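Local coordinates for protein 373aa long hypothetical citrate synthase (Sulfolobus tokodaii, PDB 1VGP) that is a probable member of the citrate synthase family, with a predominantly helical fold and two subunits in its assembly, at residues Thr97-Leu102 with Pro125-Asn130; Gln65-Glu70 with Thr113-Ile118; Phe187-Val192 with Val337-His342. All coordinates share one frame; numbering follows the deposited sequence.

Contact 1 of 3, residues Thr97-Leu102 with Pro125-Asn130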
loop_
_atom_site.group_PDB
_atom_site.type_symbol
_atom_site.label_atom_id
_atom_site.label_comp_id
_atom_site.label_asym_id
_atom_site.label_seq_id
_atom_site.Cartn_x
_atom_site.Cartn_y
_atom_site.Cartn_z
ATOM N N THR A 97 10.690 -1.405 -1.286
ATOM C CA THR A 97 11.125 -1.418 -2.667
ATOM C C THR A 97 11.500 -2.837 -3.116
ATOM O O THR A 97 11.121 -3.289 -4.212
ATOM C CB THR A 97 12.327 -0.466 -2.847
ATOM O OG1 THR A 97 12.025 0.794 -2.240
ATOM C CG2 THR A 97 12.623 -0.236 -4.319
ATOM N N ALA A 98 12.237 -3.549 -2.269
ATOM C CA ALA A 98 12.705 -4.882 -2.621
ATOM C C ALA A 98 11.521 -5.817 -2.861
ATOM O O ALA A 98 11.512 -6.595 -3.817
ATOM C CB ALA A 98 13.595 -5.415 -1.524
ATOM N N VAL A 99 10.521 -5.750 -1.988
ATOM C CA VAL A 99 9.330 -6.577 -2.160
ATOM C C VAL A 99 8.626 -6.211 -3.470
ATOM O O VAL A 99 8.128 -7.074 -4.188
ATOM C CB VAL A 99 8.350 -6.389 -0.972
ATOM C CG1 VAL A 99 7.069 -7.198 -1.204
ATOM C CG2 VAL A 99 9.027 -6.808 0.326
ATOM N N SER A 100 8.595 -4.919 -3.772
ATOM C CA SER A 100 8.009 -4.439 -5.015
ATOM C C SER A 100 8.760 -5.025 -6.209
ATOM O O SER A 100 8.149 -5.484 -7.174
ATOM C CB SER A 100 8.069 -2.914 -5.066
ATOM O OG SER A 100 7.410 -2.421 -6.214
ATOM N N LEU A 101 10.090 -5.003 -6.135
ATOM C CA LEU A 101 10.929 -5.567 -7.188
ATOM C C LEU A 101 10.706 -7.069 -7.296
ATOM O O LEU A 101 10.626 -7.623 -8.395
ATOM C CB LEU A 101 12.406 -5.276 -6.903
ATOM C CG LEU A 101 12.827 -3.812 -7.011
ATOM C CD1 LEU A 101 14.064 -3.554 -6.170
ATOM C CD2 LEU A 101 13.085 -3.471 -8.465
ATOM N N LEU A 102 10.594 -7.732 -6.153
ATOM C CA LEU A 102 10.330 -9.162 -6.153
ATOM C C LEU A 102 9.087 -9.469 -6.979
ATOM O O LEU A 102 9.044 -10.467 -7.700
ATOM C CB LEU A 102 10.161 -9.664 -4.721
ATOM C CG LEU A 102 11.476 -10.012 -4.012
ATOM C CD1 LEU A 102 11.211 -10.424 -2.568
ATOM C CD2 LEU A 102 12.161 -11.143 -4.764
ATOM N N PRO A 125 14.023 -11.954 5.614
ATOM C CA PRO A 125 15.275 -11.934 6.381
ATOM C C PRO A 125 16.523 -11.737 5.508
ATOM O O PRO A 125 17.464 -11.045 5.910
ATOM C CB PRO A 125 15.260 -13.272 7.131
ATOM C CG PRO A 125 14.276 -14.126 6.386
ATOM C CD PRO A 125 13.245 -13.185 5.857
ATOM N N THR A 126 16.510 -12.321 4.309
ATOM C CA THR A 126 17.602 -12.167 3.347
ATOM C C THR A 126 17.754 -10.720 2.899
ATOM O O THR A 126 18.870 -10.211 2.799
ATOM C CB THR A 126 17.384 -13.037 2.086
ATOM O OG1 THR A 126 16.854 -14.314 2.452
ATOM C CG2 THR A 126 18.685 -13.254 1.364
ATOM N N ILE A 127 16.632 -10.058 2.617
ATOM C CA ILE A 127 16.658 -8.629 2.291
ATOM C C ILE A 127 17.235 -7.847 3.469
ATOM O O ILE A 127 18.127 -7.018 3.304
ATOM C CB ILE A 127 15.242 -8.081 2.002
ATOM C CG1 ILE A 127 14.642 -8.785 0.779
ATOM C CG2 ILE A 127 15.298 -6.578 1.784
ATOM C CD1 ILE A 127 13.197 -8.407 0.504
ATOM N N VAL A 128 16.722 -8.124 4.663
ATOM C CA VAL A 128 17.095 -7.346 5.827
ATOM C C VAL A 128 18.579 -7.537 6.158
ATOM O O VAL A 128 19.329 -6.564 6.263
ATOM C CB VAL A 128 16.212 -7.723 7.044
ATOM C CG1 VAL A 128 16.614 -6.914 8.272
ATOM C CG2 VAL A 128 14.751 -7.461 6.713
ATOM N N ALA A 129 19.010 -8.786 6.304
ATOM C CA ALA A 129 20.400 -9.051 6.674
ATOM C C ALA A 129 21.379 -8.511 5.622
ATOM O O ALA A 129 22.402 -7.908 5.966
ATOM C CB ALA A 129 20.617 -10.555 6.873
ATOM N N ASN A 130 21.057 -8.722 4.345
ATOM C CA ASN A 130 21.920 -8.292 3.248
ATOM C C ASN A 130 22.120 -6.787 3.263
ATOM O O ASN A 130 23.220 -6.292 3.022
ATOM C CB ASN A 130 21.319 -8.704 1.905
ATOM C CG ASN A 130 21.666 -10.133 1.525
ATOM O OD1 ASN A 130 21.378 -10.580 0.410
ATOM N ND2 ASN A 130 22.289 -10.861 2.453
#
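I127 reaches from helix 113-135 to three residues of helix 91-105: A98, V99 and L102. Its two branches divide the work. CG1 is anti to the carbonyl carbon (chi1 -62°), and the chain runs on extended, carrying CD1 to A98 CB at 3.6 Å. CG2, anti to the backbone N, settles less closely on the same methyl, 3.9 Å from A98 CB. The methyl of A98 points at the other helix and so receives both the tip and the side methyl of the isoleucine. One turn along, L102 also sets its CG anti to the carbonyl carbon and meets I127 tip to tip, L102 CD1 lying 4.2 Å from I127 CD1. V99 grazes that methyl with CG2. No hydrogen bond crosses; everything is apolar and buried. The axes of segments 97-102 and 125-130 stay 11.1 Å apart at 134°, and the isoleucine spans much of this gap. Around the pair, V99 and L102 also rest on helix 199-210, while P125 and T126 lean on helix 149-158. Elsewhere on helix 91-105, L101 packs on helix 76-84, and T97 OG1 is hydrogen-bonded to S100 OG of the second subunit.

Contact 2 of 3, residues Gln65-Glu70 with Thr113-Ile118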
loop_
_atom_site.group_PDB
_atom_site.type_symbol
_atom_site.label_atom_id
_atom_site.label_comp_id
_atom_site.label_asym_id
_atom_site.label_seq_id
_atom_site.Cartn_x
_atom_site.Cartn_y
_atom_site.Cartn_z
ATOM N N GLN A 65 8.837 -26.408 5.719
ATOM C CA GLN A 65 10.145 -25.799 5.895
ATOM C C GLN A 65 11.069 -26.144 4.743
ATOM O O GLN A 65 12.171 -25.623 4.653
ATOM C CB GLN A 65 10.769 -26.227 7.225
ATOM C CG GLN A 65 10.784 -27.713 7.477
ATOM C CD GLN A 65 10.902 -28.048 8.954
ATOM O OE1 GLN A 65 11.332 -29.141 9.318
ATOM N NE2 GLN A 65 10.517 -27.107 9.812
ATOM N N GLU A 66 10.625 -27.020 3.857
ATOM C CA GLU A 66 11.377 -27.282 2.637
ATOM C C GLU A 66 11.202 -26.100 1.685
ATOM O O GLU A 66 12.174 -25.577 1.148
ATOM C CB GLU A 66 10.870 -28.582 1.999
ATOM C CG GLU A 66 10.954 -28.644 0.477
ATOM C CD GLU A 66 11.214 -30.055 -0.045
ATOM O OE1 GLU A 66 10.689 -31.025 0.562
ATOM O OE2 GLU A 66 11.940 -30.191 -1.055
ATOM N N LYS A 67 9.955 -25.677 1.497
ATOM C CA LYS A 67 9.665 -24.516 0.671
ATOM C C LYS A 67 10.388 -23.288 1.224
ATOM O O LYS A 67 10.815 -22.404 0.471
ATOM C CB LYS A 67 8.148 -24.253 0.638
ATOM C CG LYS A 67 7.347 -25.198 -0.259
ATOM C CD LYS A 67 7.790 -25.109 -1.719
ATOM C CE LYS A 67 6.624 -25.320 -2.674
ATOM N NZ LYS A 67 5.903 -26.585 -2.392
ATOM N N LEU A 68 10.525 -23.251 2.545
ATOM C CA LEU A 68 10.973 -22.057 3.240
ATOM C C LEU A 68 12.469 -21.810 3.069
ATOM O O LEU A 68 12.904 -20.655 3.033
ATOM C CB LEU A 68 10.643 -22.163 4.728
ATOM C CG LEU A 68 9.409 -21.440 5.269
ATOM C CD1 LEU A 68 9.358 -21.608 6.782
ATOM C CD2 LEU A 68 9.464 -19.973 4.908
ATOM N N ARG A 69 13.255 -22.884 2.972
ATOM C CA ARG A 69 14.689 -22.757 2.712
ATOM C C ARG A 69 14.957 -22.682 1.214
ATOM O O ARG A 69 15.935 -22.070 0.775
ATOM C CB ARG A 69 15.469 -23.945 3.295
ATOM C CG ARG A 69 14.754 -24.733 4.371
ATOM C CD ARG A 69 14.775 -24.015 5.707
ATOM N NE ARG A 69 14.266 -24.835 6.809
ATOM C CZ ARG A 69 14.883 -25.909 7.298
ATOM N NH1 ARG A 69 15.957 -26.400 6.687
ATOM N NH2 ARG A 69 14.440 -26.479 8.417
ATOM N N GLU A 70 14.078 -23.315 0.442
ATOM C CA GLU A 70 14.211 -23.404 -1.007
ATOM C C GLU A 70 14.227 -22.032 -1.673
ATOM O O GLU A 70 14.864 -21.851 -2.705
ATOM C CB GLU A 70 13.052 -24.230 -1.578
ATOM C CG GLU A 70 13.445 -25.256 -2.636
ATOM C CD GLU A 70 13.170 -26.695 -2.197
ATOM O OE1 GLU A 70 14.025 -27.281 -1.495
ATOM O OE2 GLU A 70 12.099 -27.232 -2.555
ATOM N N THR A 113 -1.662 -18.721 -3.882
ATOM C CA THR A 113 -1.283 -17.560 -3.094
ATOM C C THR A 113 -0.530 -17.897 -1.795
ATOM O O THR A 113 0.232 -17.074 -1.293
ATOM C CB THR A 113 -2.526 -16.664 -2.794
ATOM O OG1 THR A 113 -2.385 -16.051 -1.510
ATOM C CG2 THR A 113 -3.811 -17.488 -2.832
ATOM N N ASP A 114 -0.710 -19.102 -1.254
ATOM C CA ASP A 114 0.051 -19.502 -0.062
ATOM C C ASP A 114 1.499 -19.875 -0.384
ATOM O O ASP A 114 2.411 -19.554 0.376
ATOM C CB ASP A 114 -0.632 -20.665 0.662
ATOM C CG ASP A 114 -0.704 -21.918 -0.179
ATOM O OD1 ASP A 114 -1.146 -21.812 -1.333
ATOM O OD2 ASP A 114 -0.326 -23.005 0.314
ATOM N N ILE A 115 1.706 -20.548 -1.511
ATOM C CA ILE A 115 3.054 -20.838 -1.995
ATOM C C ILE A 115 3.825 -19.561 -2.291
ATOM O O ILE A 115 4.960 -19.398 -1.850
ATOM C CB ILE A 115 3.022 -21.686 -3.276
ATOM C CG1 ILE A 115 2.268 -22.990 -3.020
ATOM C CG2 ILE A 115 4.435 -21.969 -3.745
ATOM C CD1 ILE A 115 2.873 -23.841 -1.943
ATOM N N LYS A 116 3.203 -18.669 -3.056
ATOM C CA LYS A 116 3.709 -17.319 -3.257
ATOM C C LYS A 116 4.018 -16.681 -1.893
ATOM O O LYS A 116 5.049 -16.035 -1.711
ATOM C CB LYS A 116 2.649 -16.503 -4.006
ATOM C CG LYS A 116 3.110 -15.173 -4.579
ATOM C CD LYS A 116 4.074 -15.344 -5.751
ATOM C CE LYS A 116 3.402 -15.941 -6.984
ATOM N NZ LYS A 116 2.015 -15.441 -7.148
ATOM N N GLY A 117 3.129 -16.889 -0.927
ATOM C CA GLY A 117 3.374 -16.387 0.418
ATOM C C GLY A 117 4.619 -16.936 1.102
ATOM O O GLY A 117 5.396 -16.161 1.659
ATOM N N ILE A 118 4.805 -18.257 1.075
ATOM C CA ILE A 118 5.987 -18.874 1.669
ATOM C C ILE A 118 7.253 -18.187 1.181
ATOM O O ILE A 118 8.085 -17.738 1.974
ATOM C CB ILE A 118 6.134 -20.353 1.287
ATOM C CG1 ILE A 118 4.814 -21.102 1.490
ATOM C CG2 ILE A 118 7.261 -20.970 2.090
ATOM C CD1 ILE A 118 4.308 -21.091 2.891
#
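No ring, amide or carboxylate is stacked face or edge between K67 and L68 of helix 58-70 and I115 and I118 of helix 113-135; the meeting surfaces are aliphatic. Two aromatic residues earlier on helix 58-70, W63 and F64, touch I115 and I118 respectively. I118 is the main contributor from helix 113-135. With CG1 anti to the carbonyl carbon (chi1 -48°), CG2 comes to stand anti to the backbone N, and this methyl sits between two neighbours, 3.7 Å from K67 CB and equally 3.7 Å from L68 CD2. The leucine and isoleucine side chains cross at about a right angle, and L68 CG and CD2 are the atoms that touch I118 CG2; L68 CD2 also passes 3.9 Å from I118 O. K67 covers the outer part of the contact. Its chain bends at chi2, chi3 and chi4 and runs obliquely across I115, with K67 CE 4.1 Å from both CD1 and CG2 of I115. The axes of segments 65-70 and 113-118 approach to 10.1 Å at 53°. I118 also packs on L51 of helix 43-52. No hydrogen bond or ion pair links the two segments. The methylenes of K67 thus supply apolar surface over I115 at the partly exposed border, while L68 and I118 form the buried half; hydrophobic packing, rather than the lysine's charge, joins the end of helix 58-70 to the first turns of helix 113-135.

Contact 3 of 3, residues Phe187-Val192 with Val337-His342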
loop_
_atom_site.group_PDB
_atom_site.type_symbol
_atom_site.label_atom_id
_atom_site.label_comp_id
_atom_site.label_asym_id
_atom_site.label_seq_id
_atom_site.Cartn_x
_atom_site.Cartn_y
_atom_site.Cartn_z
ATOM N N PHE A 187 -4.525 -4.115 7.820
ATOM C CA PHE A 187 -5.714 -3.681 7.107
ATOM C C PHE A 187 -5.346 -3.072 5.739
ATOM O O PHE A 187 -6.049 -3.277 4.743
ATOM C CB PHE A 187 -6.475 -2.663 7.958
ATOM C CG PHE A 187 -7.790 -2.247 7.376
ATOM C CD1 PHE A 187 -8.058 -0.897 7.128
ATOM C CD2 PHE A 187 -8.774 -3.193 7.093
ATOM C CE1 PHE A 187 -9.297 -0.494 6.607
ATOM C CE2 PHE A 187 -10.013 -2.804 6.572
ATOM C CZ PHE A 187 -10.276 -1.449 6.328
ATOM N N ALA A 188 -4.241 -2.333 5.689
ATOM C CA ALA A 188 -3.765 -1.784 4.423
ATOM C C ALA A 188 -3.533 -2.928 3.439
ATOM O O ALA A 188 -3.895 -2.826 2.265
ATOM C CB ALA A 188 -2.470 -0.991 4.639
ATOM N N SER A 189 -2.934 -4.011 3.937
ATOM C CA SER A 189 -2.763 -5.259 3.190
ATOM C C SER A 189 -4.079 -5.745 2.605
ATOM O O SER A 189 -4.171 -6.055 1.419
ATOM C CB SER A 189 -2.241 -6.355 4.123
ATOM O OG SER A 189 -0.845 -6.460 4.016
ATOM N N LEU A 190 -5.082 -5.828 3.476
ATOM C CA LEU A 190 -6.369 -6.397 3.134
ATOM C C LEU A 190 -7.087 -5.529 2.091
ATOM O O LEU A 190 -7.758 -6.047 1.191
ATOM C CB LEU A 190 -7.223 -6.528 4.400
ATOM C CG LEU A 190 -7.358 -7.890 5.089
ATOM C CD1 LEU A 190 -6.297 -8.875 4.606
ATOM C CD2 LEU A 190 -7.264 -7.679 6.603
ATOM N N VAL A 191 -6.943 -4.214 2.208
ATOM C CA VAL A 191 -7.561 -3.329 1.244
ATOM C C VAL A 191 -7.028 -3.620 -0.154
ATOM O O VAL A 191 -7.793 -3.750 -1.115
ATOM C CB VAL A 191 -7.299 -1.850 1.579
ATOM C CG1 VAL A 191 -7.983 -0.960 0.536
ATOM C CG2 VAL A 191 -7.796 -1.530 3.000
ATOM N N VAL A 192 -5.710 -3.722 -0.275
ATOM C CA VAL A 192 -5.114 -4.026 -1.565
ATOM C C VAL A 192 -5.509 -5.444 -2.002
ATOM O O VAL A 192 -5.905 -5.665 -3.151
ATOM C CB VAL A 192 -3.583 -3.882 -1.499
ATOM C CG1 VAL A 192 -2.944 -4.421 -2.766
ATOM C CG2 VAL A 192 -3.224 -2.410 -1.312
ATOM N N VAL A 337 4.079 -12.926 7.833
ATOM C CA VAL A 337 3.387 -14.196 7.942
ATOM C C VAL A 337 1.935 -13.946 8.317
ATOM O O VAL A 337 1.026 -14.516 7.716
ATOM C CB VAL A 337 4.042 -15.104 9.009
ATOM C CG1 VAL A 337 3.212 -16.370 9.213
ATOM C CG2 VAL A 337 5.456 -15.461 8.574
ATOM N N GLY A 338 1.721 -13.086 9.309
ATOM C CA GLY A 338 0.368 -12.695 9.657
ATOM C C GLY A 338 -0.399 -12.062 8.502
ATOM O O GLY A 338 -1.560 -12.377 8.271
ATOM N N TRP A 339 0.250 -11.157 7.779
ATOM C CA TRP A 339 -0.387 -10.498 6.652
ATOM C C TRP A 339 -0.852 -11.515 5.604
ATOM O O TRP A 339 -1.974 -11.439 5.098
ATOM C CB TRP A 339 0.582 -9.507 6.003
ATOM C CG TRP A 339 0.951 -8.360 6.877
ATOM C CD1 TRP A 339 0.265 -7.905 7.964
ATOM C CD2 TRP A 339 2.105 -7.516 6.741
ATOM N NE1 TRP A 339 0.921 -6.827 8.518
ATOM C CE2 TRP A 339 2.048 -6.569 7.791
ATOM C CE3 TRP A 339 3.169 -7.466 5.836
ATOM C CZ2 TRP A 339 3.030 -5.582 7.958
ATOM C CZ3 TRP A 339 4.143 -6.483 6.004
ATOM C CH2 TRP A 339 4.066 -5.556 7.057
ATOM N N VAL A 340 0.021 -12.460 5.271
ATOM C CA VAL A 340 -0.298 -13.449 4.252
ATOM C C VAL A 340 -1.498 -14.260 4.708
ATOM O O VAL A 340 -2.416 -14.511 3.935
ATOM C CB VAL A 340 0.898 -14.384 4.004
ATOM C CG1 VAL A 340 0.515 -15.505 3.050
ATOM C CG2 VAL A 340 2.054 -13.579 3.443
ATOM N N ALA A 341 -1.487 -14.646 5.980
ATOM C CA ALA A 341 -2.560 -15.445 6.570
ATOM C C ALA A 341 -3.906 -14.749 6.436
ATOM O O ALA A 341 -4.884 -15.350 5.993
ATOM C CB ALA A 341 -2.265 -15.723 8.051
ATOM N N HIS A 342 -3.953 -13.484 6.837
ATOM C CA HIS A 342 -5.200 -12.731 6.829
ATOM C C HIS A 342 -5.748 -12.580 5.420
ATOM O O HIS A 342 -6.958 -12.720 5.208
ATOM C CB HIS A 342 -4.991 -11.351 7.466
ATOM C CG HIS A 342 -5.077 -11.378 8.957
ATOM N ND1 HIS A 342 -6.276 -11.480 9.625
ATOM C CD2 HIS A 342 -4.112 -11.410 9.904
ATOM C CE1 HIS A 342 -6.046 -11.579 10.921
ATOM N NE2 HIS A 342 -4.741 -11.539 11.119
#
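S189 and W339 meet with the serine hydroxyl over one face of the indole, 3.8 Å above the plane and offset toward its rim. Followed outward, the tryptophan meets this oxygen first at CB, 3.9 Å from S189 OG. CG, placed anti to the carbonyl carbon (chi1 -66°), is as near, and CD2 lies a little farther, 4.2 Å from S189 OG. The side chain also packs on I207 of helix 199-210. The hydroxyl is not bonded to the ring; S189 OG is hydrogen-bonded to S202 O. The next residue, L190, reaches helix 327-346 one turn past W339, at H342, and sets CD1 3.8 Å from H342 C and 4.0 Å from H342 CB. The leucine therefore touches backbone and the base of the histidine; the ring turns from the leucine, and H342 NE2 is hydrogen-bonded to D179 OD2. A188 and V191 face V191 and A188 of the second subunit. Buried helices layered from the subunit interface into the interior in this way are consistent with the mainly helical, dimeric fold of the citrate synthase family.

How the contacts relate
Contacts 1 and 3 are fully buried and both have residues beside the second subunit, whereas contact 2 is partly buried and touches no other chain. Contacts 1 and 2 share helix 113-135, which is gripped by different partners at its start and farther along; their centres lie 16 Å apart. Contacts 2 and 3 join directly where G117 CA packs 4.0 Å from V340 CG1. Chemistry follows place: contact 1 is purely apolar, contact 2 replaces part of that apolar surface with the methylenes of a lysine near the surface, and contact 3 brings polar groups inside, with their hydrogen bonds made beyond the pair.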